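Local coordinates for protein putative branched-chain amino acid aminotransferase IlvE (Streptococcus mutans, PDB 4DQN) that probably catalyses the pyridoxal-phosphate-dependent transfer of the amino group between leucine, isoleucine or valine and 2-oxoglutarate, at residues F161-I172 / I293-H301; V225-K235 / K280-G288. All coordinates share one frame; numbering follows the deposited sequence.

Contact 1 of 2, residues F161-I172 / I293-H301; sequences FKGGLAPTNFLI and ISPIGGVQH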
# COMPACT_ATOMS: atom_id res chain seq x y z
N PHE A 161 22.79 17.88 7.28
CA PHE A 161 23.14 19.30 7.25
C PHE A 161 24.51 19.56 7.88
O PHE A 161 24.65 20.34 8.84
CB PHE A 161 22.03 20.18 7.85
CG PHE A 161 20.89 20.39 6.90
CD1 PHE A 161 21.14 20.74 5.58
CD2 PHE A 161 19.58 20.18 7.31
CE1 PHE A 161 20.10 20.92 4.68
CE2 PHE A 161 18.53 20.35 6.42
CZ PHE A 161 18.79 20.72 5.10
N LYS A 162 25.51 18.89 7.32
CA LYS A 162 26.90 19.24 7.56
C LYS A 162 27.28 20.31 6.54
O LYS A 162 27.36 20.05 5.33
CB LYS A 162 27.81 18.00 7.47
CG LYS A 162 29.24 18.27 7.91
CD LYS A 162 29.29 19.35 9.00
CE LYS A 162 30.69 19.93 9.15
NZ LYS A 162 31.29 19.58 10.47
N GLY A 163 27.50 21.52 7.05
CA GLY A 163 27.62 22.70 6.22
C GLY A 163 26.56 23.69 6.65
O GLY A 163 26.46 24.79 6.11
N GLY A 164 25.77 23.29 7.64
CA GLY A 164 24.67 24.10 8.14
C GLY A 164 23.38 23.80 7.40
O GLY A 164 23.38 23.08 6.40
N LEU A 165 22.28 24.35 7.91
CA LEU A 165 20.98 24.25 7.24
C LEU A 165 21.06 24.85 5.84
O LEU A 165 21.66 25.91 5.65
CB LEU A 165 19.91 24.98 8.04
CG LEU A 165 19.39 24.29 9.30
CD1 LEU A 165 18.53 25.24 10.12
CD2 LEU A 165 18.59 23.07 8.91
N ALA A 166 20.46 24.17 4.87
CA ALA A 166 20.46 24.67 3.49
C ALA A 166 19.11 24.45 2.82
O ALA A 166 18.50 23.38 2.95
CB ALA A 166 21.56 24.01 2.69
N PRO A 167 18.64 25.45 2.06
CA PRO A 167 17.32 25.36 1.43
C PRO A 167 17.36 24.46 0.21
O PRO A 167 18.41 24.37 -0.43
CB PRO A 167 17.02 26.80 0.99
CG PRO A 167 18.12 27.66 1.58
CD PRO A 167 19.29 26.74 1.77
N THR A 168 16.25 23.79 -0.09
CA THR A 168 16.11 23.08 -1.36
C THR A 168 14.74 23.40 -1.94
O THR A 168 13.87 23.93 -1.24
CB THR A 168 16.27 21.54 -1.23
OG1 THR A 168 15.20 21.01 -0.43
CG2 THR A 168 17.61 21.17 -0.61
N ASN A 169 14.55 23.06 -3.21
CA ASN A 169 13.32 23.42 -3.91
C ASN A 169 12.39 22.23 -4.06
O ASN A 169 12.85 21.09 -4.20
CB ASN A 169 13.66 24.02 -5.29
CG ASN A 169 14.58 25.23 -5.19
OD1 ASN A 169 14.37 26.12 -4.36
ND2 ASN A 169 15.61 25.26 -6.03
N PHE A 170 11.09 22.50 -4.06
CA PHE A 170 10.08 21.44 -4.12
C PHE A 170 9.06 21.75 -5.18
O PHE A 170 8.87 22.92 -5.55
CB PHE A 170 9.39 21.29 -2.77
CG PHE A 170 10.29 20.75 -1.70
CD1 PHE A 170 10.35 19.38 -1.46
CD2 PHE A 170 11.10 21.60 -0.96
CE1 PHE A 170 11.19 18.86 -0.49
CE2 PHE A 170 11.94 21.10 0.02
CZ PHE A 170 11.98 19.73 0.26
N LEU A 171 8.39 20.71 -5.67
CA LEU A 171 7.44 20.82 -6.78
C LEU A 171 6.02 20.44 -6.37
O LEU A 171 5.79 19.36 -5.81
CB LEU A 171 7.89 19.91 -7.94
CG LEU A 171 6.90 19.69 -9.09
CD1 LEU A 171 6.73 20.98 -9.89
CD2 LEU A 171 7.33 18.54 -10.01
N ILE A 172 5.05 21.31 -6.63
CA ILE A 172 3.64 20.91 -6.52
C ILE A 172 3.17 20.34 -7.86
O ILE A 172 3.14 21.06 -8.85
CB ILE A 172 2.74 22.08 -6.12
CG1 ILE A 172 3.18 22.63 -4.75
CG2 ILE A 172 1.29 21.64 -6.07
CD1 ILE A 172 2.45 23.88 -4.32
N ILE A 293 14.58 19.56 10.16
CA ILE A 293 13.95 20.59 9.34
C ILE A 293 14.68 20.69 8.01
O ILE A 293 15.91 20.82 7.97
CB ILE A 293 13.91 21.96 10.03
CG1 ILE A 293 12.99 21.90 11.26
CG2 ILE A 293 13.44 23.06 9.06
CD1 ILE A 293 13.04 23.14 12.16
N SER A 294 13.93 20.60 6.91
CA SER A 294 14.47 20.88 5.59
C SER A 294 13.91 22.22 5.14
O SER A 294 12.75 22.30 4.76
CB SER A 294 14.07 19.80 4.57
OG SER A 294 14.49 18.52 5.00
N PRO A 295 14.73 23.28 5.21
CA PRO A 295 14.26 24.62 4.79
C PRO A 295 13.85 24.62 3.33
O PRO A 295 14.53 24.01 2.48
CB PRO A 295 15.51 25.50 4.98
CG PRO A 295 16.36 24.76 6.00
CD PRO A 295 16.13 23.30 5.66
N ILE A 296 12.73 25.26 3.02
CA ILE A 296 12.30 25.34 1.63
C ILE A 296 12.79 26.65 1.03
O ILE A 296 12.51 27.72 1.57
CB ILE A 296 10.76 25.19 1.49
CG1 ILE A 296 10.33 23.77 1.88
CG2 ILE A 296 10.30 25.53 0.08
CD1 ILE A 296 8.84 23.60 2.13
N GLY A 297 13.54 26.56 -0.06
CA GLY A 297 13.97 27.74 -0.78
C GLY A 297 12.78 28.23 -1.59
O GLY A 297 12.15 29.23 -1.24
N GLY A 298 12.46 27.49 -2.64
CA GLY A 298 11.34 27.84 -3.49
C GLY A 298 10.43 26.66 -3.77
O GLY A 298 10.84 25.49 -3.69
N VAL A 299 9.18 26.97 -4.10
CA VAL A 299 8.22 25.95 -4.49
C VAL A 299 7.74 26.28 -5.91
O VAL A 299 7.33 27.41 -6.19
CB VAL A 299 7.02 25.89 -3.52
CG1 VAL A 299 5.94 24.99 -4.07
CG2 VAL A 299 7.48 25.37 -2.15
N GLN A 300 7.83 25.29 -6.80
CA GLN A 300 7.32 25.41 -8.17
C GLN A 300 5.87 24.94 -8.23
O GLN A 300 5.53 23.85 -7.75
CB GLN A 300 8.17 24.54 -9.11
CG GLN A 300 7.83 24.66 -10.61
CD GLN A 300 8.36 25.93 -11.23
OE1 GLN A 300 9.48 26.35 -10.93
NE2 GLN A 300 7.58 26.56 -12.11
N HIS A 301 5.01 25.77 -8.81
CA HIS A 301 3.62 25.38 -9.02
C HIS A 301 3.11 25.93 -10.35
O HIS A 301 2.89 27.14 -10.49
CB HIS A 301 2.75 25.91 -7.88
CG HIS A 301 1.38 25.30 -7.85
ND1 HIS A 301 0.32 25.89 -7.19
CD2 HIS A 301 0.91 24.15 -8.37
CE1 HIS A 301 -0.75 25.13 -7.33
NE2 HIS A 301 -0.42 24.06 -8.03
O HOH W 1 15.96 21.68 2.43
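The carbonyl oxygen of Pro295 is gripped from two directions: Thr168 N donates to Pro295 O over 3.1 Å, and a water donates to the same oxygen over 2.7 Å. That water also donates to Ala166 O and accepts from Thr168 OG1, bridging the three groups where the loop leads into strand 168-172. The Pro295 ring is packed by Phe161, Leu165 and Pro167. Phe161 comes from the opposite direction, its CZ lying 3.7 Å from Pro295 CD, while Ile293 O lies at the edge of the same aromatic ring, beside CE2; Leu165 reaches the proline at about a right angle through CD2.

The two strands, 168-172 and 293-301, run parallel within the mixed sheet of this class-IV aminotransferase, and a beta bulge shifts their pairing by one residue between Thr168 and Phe170. At the bulge Thr168 O accepts from Gly297 N, which stands 42° out of the carbonyl plane, and the next amide, Gly298 N, turns to a side chain instead: Asn169 OD1 takes it in the carbonyl plane at 2.9 Å, though the bond is bent to 136° at the hydrogen. Beyond the bulge the parallel pairing resumes, with Phe170 N bonded to Gly298 O, Gln300 N to Phe170 O, and Ile172 N to Gln300 O at 2.8 Å.

Phe170 and Ile296 cross at about a right angle, CE2 of the Phe170 ring 3.6 Å from Ile296 CG1. Farther along, Ile172 CG1 stands anti to the carbonyl carbon (chi1 -61°), which carries CD1 to Val299 CG1 and over a face of the His301 imidazole, 4.2 Å from its centroid. His301 NE2 is meanwhile hydrogen-bonded to Asp174 OD2.

Contact 2 of 2, residues V225-K235 / K280-G288; sequences VGSANFFGITK and KFVEAGACG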
# COMPACT_ATOMS: atom_id res chain seq x y z
N VAL A 225 4.95 17.45 2.43
CA VAL A 225 6.14 17.57 1.59
C VAL A 225 6.83 16.21 1.54
O VAL A 225 7.60 15.86 2.44
CB VAL A 225 7.10 18.60 2.20
CG1 VAL A 225 8.20 18.98 1.22
CG2 VAL A 225 6.33 19.84 2.66
N GLY A 226 6.54 15.44 0.49
CA GLY A 226 6.94 14.05 0.45
C GLY A 226 6.29 13.36 1.62
O GLY A 226 5.06 13.41 1.77
N SER A 227 7.10 12.74 2.47
CA SER A 227 6.57 12.06 3.66
C SER A 227 6.67 12.94 4.91
O SER A 227 6.30 12.51 6.01
CB SER A 227 7.30 10.74 3.89
OG SER A 227 8.66 10.95 4.23
N ALA A 228 7.16 14.18 4.73
CA ALA A 228 7.35 15.13 5.84
C ALA A 228 6.24 16.18 5.89
O ALA A 228 5.55 16.40 4.89
CB ALA A 228 8.71 15.81 5.72
N ASN A 229 6.07 16.82 7.04
CA ASN A 229 5.04 17.86 7.20
C ASN A 229 5.54 19.22 6.71
O ASN A 229 6.74 19.48 6.73
CB ASN A 229 4.61 17.99 8.66
CG ASN A 229 3.70 16.86 9.12
OD1 ASN A 229 3.38 16.75 10.30
ND2 ASN A 229 3.29 16.01 8.19
N PHE A 230 4.62 20.08 6.26
CA PHE A 230 4.92 21.45 5.86
C PHE A 230 4.68 22.36 7.07
O PHE A 230 3.78 22.09 7.88
CB PHE A 230 4.02 21.88 4.69
CG PHE A 230 4.20 23.33 4.25
CD1 PHE A 230 3.46 24.36 4.85
CD2 PHE A 230 5.09 23.65 3.24
CE1 PHE A 230 3.63 25.69 4.44
CE2 PHE A 230 5.27 24.97 2.83
CZ PHE A 230 4.53 25.99 3.42
N PHE A 231 5.49 23.41 7.20
CA PHE A 231 5.19 24.47 8.16
C PHE A 231 5.55 25.81 7.53
O PHE A 231 6.49 25.91 6.73
CB PHE A 231 5.91 24.28 9.52
CG PHE A 231 7.41 24.52 9.48
CD1 PHE A 231 8.29 23.47 9.25
CD2 PHE A 231 7.93 25.80 9.66
CE1 PHE A 231 9.66 23.69 9.20
CE2 PHE A 231 9.30 26.03 9.61
CZ PHE A 231 10.17 24.97 9.38
N GLY A 232 4.79 26.85 7.86
CA GLY A 232 5.14 28.18 7.40
C GLY A 232 5.23 29.15 8.57
O GLY A 232 4.57 28.96 9.60
N ILE A 233 6.06 30.17 8.42
CA ILE A 233 6.15 31.24 9.41
C ILE A 233 5.65 32.53 8.78
O ILE A 233 6.14 32.94 7.72
CB ILE A 233 7.60 31.44 9.92
CG1 ILE A 233 7.89 30.47 11.06
CG2 ILE A 233 7.77 32.81 10.51
CD1 ILE A 233 8.17 29.11 10.62
N THR A 234 4.66 33.17 9.41
CA THR A 234 4.11 34.43 8.90
C THR A 234 4.94 35.63 9.38
O THR A 234 5.75 35.49 10.29
CB THR A 234 2.67 34.65 9.37
OG1 THR A 234 2.66 34.89 10.78
CG2 THR A 234 1.82 33.43 9.06
N LYS A 235 4.70 36.80 8.77
CA LYS A 235 5.35 38.05 9.18
C LYS A 235 5.07 38.42 10.64
O LYS A 235 5.86 39.13 11.27
CB LYS A 235 4.89 39.22 8.29
CG LYS A 235 3.43 39.61 8.50
CD LYS A 235 3.09 40.95 7.85
CE LYS A 235 1.63 41.33 8.10
NZ LYS A 235 1.34 41.50 9.55
N LYS A 280 1.79 34.62 2.31
CA LYS A 280 1.46 34.69 3.74
C LYS A 280 2.68 34.30 4.59
O LYS A 280 2.77 34.65 5.77
CB LYS A 280 0.29 33.75 4.04
CG LYS A 280 -0.31 33.84 5.44
CD LYS A 280 -1.41 32.79 5.66
CE LYS A 280 -2.02 32.95 7.05
NZ LYS A 280 -3.10 31.97 7.36
N PHE A 281 3.62 33.59 3.97
CA PHE A 281 4.74 33.02 4.72
C PHE A 281 6.10 33.62 4.39
O PHE A 281 6.54 33.62 3.24
CB PHE A 281 4.75 31.50 4.57
CG PHE A 281 3.50 30.85 5.05
CD1 PHE A 281 3.15 30.93 6.40
CD2 PHE A 281 2.64 30.19 4.17
CE1 PHE A 281 1.99 30.36 6.87
CE2 PHE A 281 1.47 29.61 4.63
CZ PHE A 281 1.14 29.70 5.99
N VAL A 282 6.77 34.12 5.42
CA VAL A 282 8.09 34.73 5.28
C VAL A 282 9.19 33.65 5.28
O VAL A 282 10.27 33.84 4.71
CB VAL A 282 8.29 35.80 6.39
CG1 VAL A 282 9.73 35.94 6.78
CG2 VAL A 282 7.73 37.14 5.94
N GLU A 283 8.88 32.51 5.91
CA GLU A 283 9.75 31.33 5.86
C GLU A 283 8.89 30.08 5.76
O GLU A 283 7.75 30.06 6.24
CB GLU A 283 10.61 31.21 7.12
CG GLU A 283 11.58 32.35 7.39
CD GLU A 283 12.30 32.17 8.73
OE1 GLU A 283 12.58 31.01 9.11
OE2 GLU A 283 12.58 33.18 9.41
N ALA A 284 9.44 29.02 5.17
CA ALA A 284 8.74 27.74 5.09
C ALA A 284 9.74 26.60 5.14
O ALA A 284 10.88 26.75 4.72
CB ALA A 284 7.91 27.66 3.82
N GLY A 285 9.29 25.44 5.63
CA GLY A 285 10.12 24.26 5.60
C GLY A 285 9.34 22.96 5.69
O GLY A 285 8.11 22.96 5.80
N ALA A 286 10.08 21.86 5.65
CA ALA A 286 9.51 20.54 5.87
C ALA A 286 10.09 20.02 7.17
O ALA A 286 11.24 20.32 7.50
CB ALA A 286 9.89 19.61 4.71
N CYS A 287 9.32 19.25 7.92
CA CYS A 287 9.85 18.69 9.17
C CYS A 287 9.52 17.21 9.31
O CYS A 287 8.46 16.75 8.86
CB CYS A 287 9.36 19.49 10.38
SG CYS A 287 7.58 19.46 10.65
N GLY A 288 10.43 16.46 9.91
CA GLY A 288 10.25 15.03 10.11
C GLY A 288 11.46 14.45 10.80
O GLY A 288 12.48 15.14 10.95
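An antiparallel ladder ending in a classic beta bulge joins strands 228-234 and 281-288, and its other end lies near the predicted cofactor lysine: the side chain of Ala228 is about 8 Å from that of Lys188, which carries no cofactor here. Asn229 and Cys287 exchange both backbone bonds, as do Phe231 and Gly285. At the bulge, Val282 and Glu283 both face Ile233, whose oxygen accepts from Val282 N at 2.7 Å and only weakly from Glu283 N, while Ile233 N donates to Glu283 O along a nearly straight path of 172°.

Two glycines let aromatic rings lie against the opposite backbone. Phe231 holds CG between its backbone N and carbonyl carbon (chi1 72°), which lays the ring over Gly285, with Gly285 CA 4.1 Å from the centroid in a CH-pi contact. Near the bulge the Phe281 ring faces Gly232, Gly232 CA lying 4.0 Å from the Phe281 centroid in a second CH-pi contact; Thr234 CG2 approaches that ring at CE1. On the face that carries Ala284 and Ala286, opposite to that of Phe231, Phe230 CZ meets Ala284 CB at 3.8 Å. At the end nearer Lys188, Ala286 CB lies 3.9 Å from Val225 CB, and Cys287 SG rests beside Asn229 CB.

The buried carboxylate of Glu283 is held by Thr318 OG1 and Val317 N at the start of helix 316-329, and Asn229 is tied to Leu248 and Ser250 ahead of helix 251-262, which packs on Cys287. Strand 238-241 flanks 228-234 on its other edge, bringing Phe239 against the Phe231 ring.

How the contacts relate
Contacts 1 and 2 lie about 10 Å apart, centre to centre, on the same side of the chain's centre, and belong to one mixed sheet. Along the chain contact 2 is nested within the loop that contact 1 closes: 161-172 comes first, then 225-235, 280-288 and 293-301. Strands 281-288 and 292-301 are successive and antiparallel, and they join the two contacts directly, Ser294 N lying 2.8 Å from Ala286 O in a probable hydrogen bond. Phe170 also packs on Val225, where Phe170 CE1 lies 3.4 Å from Val225 CG1. Parallel and antiparallel pairing thus meet in one sheet, which brings distant parts of the sequence together within the aminotransferase fold.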